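Local coordinates for protein galectin-1 (Bufo arenarum, PDB 1A78) that binds beta-galactosides as a homodimeric lectin, probably recognises a wide array of complex carbohydrates, and may regulate apoptosis and cell differentiation, at residues A[42-46]-A[97-101]. Residues are numbered along the deposited sequence; the frame is centred on the assembly and turned at random.
With YIO (1-thio-beta-D-galactopyranose), chain C.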
loop_
_atom_site.group_PDB
_atom_site.type_symbol
_atom_site.label_atom_id
_atom_site.label_comp_id
_atom_site.label_asym_id
_atom_site.label_seq_id
_atom_site.Cartn_x
_atom_site.Cartn_y
_atom_site.Cartn_z
ATOM N N PHE A 42 -5.284 7.749 15.438
ATOM C CA PHE A 42 -5.516 8.306 14.109
ATOM C C PHE A 42 -5.365 9.809 14.165
ATOM O O PHE A 42 -5.829 10.446 15.091
ATOM C CB PHE A 42 -6.929 8.003 13.619
ATOM C CG PHE A 42 -7.225 6.536 13.450
ATOM C CD1 PHE A 42 -6.197 5.616 13.176
ATOM C CD2 PHE A 42 -8.537 6.074 13.513
ATOM C CE1 PHE A 42 -6.477 4.267 12.960
ATOM C CE2 PHE A 42 -8.831 4.716 13.297
ATOM C CZ PHE A 42 -7.799 3.816 13.019
ATOM N N LEU A 43 -4.609 10.364 13.230
ATOM C CA LEU A 43 -4.455 11.807 13.138
ATOM C C LEU A 43 -5.744 12.205 12.420
ATOM O O LEU A 43 -6.354 13.201 12.761
ATOM C CB LEU A 43 -3.237 12.160 12.285
ATOM C CG LEU A 43 -2.347 13.319 12.734
ATOM C CD1 LEU A 43 -1.818 13.093 14.162
ATOM C CD2 LEU A 43 -1.184 13.452 11.748
ATOM N N LEU A 44 -6.201 11.344 11.512
ATOM C CA LEU A 44 -7.419 11.554 10.764
ATOM C C LEU A 44 -8.177 10.270 10.488
ATOM O O LEU A 44 -7.603 9.335 9.944
ATOM C CB LEU A 44 -7.136 12.203 9.386
ATOM C CG LEU A 44 -8.346 12.292 8.397
ATOM C CD1 LEU A 44 -9.490 13.152 8.985
ATOM C CD2 LEU A 44 -7.947 12.883 7.067
ATOM N N HIS A 45 -9.443 10.224 10.906
ATOM C CA HIS A 45 -10.367 9.124 10.606
ATOM C C HIS A 45 -11.415 9.815 9.709
ATOM O O HIS A 45 -12.170 10.690 10.168
ATOM C CB HIS A 45 -11.046 8.550 11.859
ATOM C CG HIS A 45 -12.241 7.677 11.565
ATOM N ND1 HIS A 45 -12.137 6.340 11.233
ATOM C CD2 HIS A 45 -13.571 7.948 11.580
ATOM C CE1 HIS A 45 -13.342 5.825 11.051
ATOM N NE2 HIS A 45 -14.231 6.779 11.256
ATOM N N PHE A 46 -11.379 9.464 8.426
ATOM C CA PHE A 46 -12.254 10.002 7.393
ATOM C C PHE A 46 -13.359 8.979 7.135
ATOM O O PHE A 46 -13.140 7.989 6.454
ATOM C CB PHE A 46 -11.402 10.225 6.144
ATOM C CG PHE A 46 -12.170 10.652 4.951
ATOM C CD1 PHE A 46 -12.731 9.709 4.103
ATOM C CD2 PHE A 46 -12.349 11.996 4.683
ATOM C CE1 PHE A 46 -13.467 10.101 3.012
ATOM C CE2 PHE A 46 -13.086 12.406 3.583
ATOM C CZ PHE A 46 -13.649 11.461 2.748
ATOM N N ILE A 97 -4.618 18.869 7.479
ATOM C CA ILE A 97 -4.551 17.886 6.420
ATOM C C ILE A 97 -5.609 18.329 5.446
ATOM O O ILE A 97 -6.724 18.628 5.851
ATOM C CB ILE A 97 -4.871 16.466 6.933
ATOM C CG1 ILE A 97 -3.733 15.997 7.852
ATOM C CG2 ILE A 97 -5.100 15.520 5.756
ATOM C CD1 ILE A 97 -3.967 14.686 8.591
ATOM N N ILE A 98 -5.247 18.470 4.182
ATOM C CA ILE A 98 -6.193 18.888 3.168
ATOM C C ILE A 98 -6.714 17.647 2.451
ATOM O O ILE A 98 -5.919 16.809 2.026
ATOM C CB ILE A 98 -5.519 19.872 2.190
ATOM C CG1 ILE A 98 -5.152 21.147 2.954
ATOM C CG2 ILE A 98 -6.425 20.168 0.992
ATOM C CD1 ILE A 98 -3.884 21.864 2.471
ATOM N N ILE A 99 -8.040 17.504 2.382
ATOM C CA ILE A 99 -8.682 16.373 1.719
ATOM C C ILE A 99 -9.312 16.872 0.405
ATOM O O ILE A 99 -10.066 17.847 0.416
ATOM C CB ILE A 99 -9.795 15.739 2.610
ATOM C CG1 ILE A 99 -9.238 15.302 3.978
ATOM C CG2 ILE A 99 -10.398 14.523 1.908
ATOM C CD1 ILE A 99 -9.275 16.342 5.070
ATOM N N LYS A 100 -9.010 16.212 -0.718
ATOM C CA LYS A 100 -9.541 16.621 -2.010
ATOM C C LYS A 100 -10.198 15.443 -2.690
ATOM O O LYS A 100 -9.712 14.313 -2.613
ATOM C CB LYS A 100 -8.448 17.213 -2.901
ATOM C CG LYS A 100 -7.196 17.649 -2.148
ATOM C CD LYS A 100 -6.431 18.763 -2.862
ATOM C CE LYS A 100 -5.081 19.067 -2.168
ATOM N NZ LYS A 100 -4.297 20.204 -2.804
ATOM N N PHE A 101 -11.324 15.716 -3.340
ATOM C CA PHE A 101 -12.115 14.703 -4.018
ATOM C C PHE A 101 -11.918 14.848 -5.508
ATOM O O PHE A 101 -11.622 15.942 -5.994
ATOM C CB PHE A 101 -13.602 14.879 -3.651
ATOM C CG PHE A 101 -13.872 14.804 -2.165
ATOM C CD1 PHE A 101 -13.581 13.643 -1.447
ATOM C CD2 PHE A 101 -14.316 15.921 -1.468
ATOM C CE1 PHE A 101 -13.716 13.605 -0.071
ATOM C CE2 PHE A 101 -14.457 15.895 -0.089
ATOM C CZ PHE A 101 -14.153 14.736 0.610
HETATM C C1 YIO C . -18.205 6.552 16.043
HETATM C C2 YIO C . -17.896 5.428 15.087
HETATM C C3 YIO C . -16.405 5.366 14.822
HETATM C C4 YIO C . -15.982 6.678 14.221
HETATM C C5 YIO C . -16.359 7.814 15.172
HETATM C C6 YIO C . -16.079 9.173 14.587
HETATM O O2 YIO C . -18.329 4.206 15.641
HETATM O O3 YIO C . -16.135 4.325 13.902
HETATM O O4 YIO C . -16.618 6.840 12.964
HETATM O O5 YIO C . -17.762 7.792 15.498
HETATM O O6 YIO C . -16.051 10.143 15.623
HETATM S S1 YIO C . -20.013 6.685 16.025
#
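Leu44 to Phe46 and Ile97 to Phe101 run nearly parallel, at 17°, in the two facing sheets of the galectin fold, their axes 10.6 Å apart at closest approach, so side chains alone bridge the gap. Leu44 carries the middle: it reaches tip to tip toward Ile99, its CD2 4.1 Å from both Ile99 CG1 and Ile97 CG2, while its side chain crosses that of Ile97 at an angle. Further along, Phe46 has CG anti to the backbone N (chi1 174°), and its ring extends toward the opposite sheet, where CE2 comes within 3.8 Å of Ile99 CG2. The same ring goes on to Phe101, approaching from the opposite direction; Phe46 CZ sits 3.5 Å from Phe101 CE1, at the edge of the Phe101 ring and near its plane. At the other end Leu43 also faces inward, its CD2 making a looser contact with Ile97 CD1 at 4.4 Å. Leu43 and Leu44 both pair with Leu35 in a classic beta bulge, which fits both leucines pointing into the core. His45, between Leu44 and Phe46, belongs to the outer face: its NE2 gives a weak, bent hydrogen bond to O4 of the thiogalactose (2.9 Å, 123°), while Asn34 holds ND1 and Trp69 meets its ring edge-to-face. The strand thus has one face in the hydrophobic core of the beta sandwich and the other in the galactoside-binding site, as expected of a galectin carbohydrate-recognition domain.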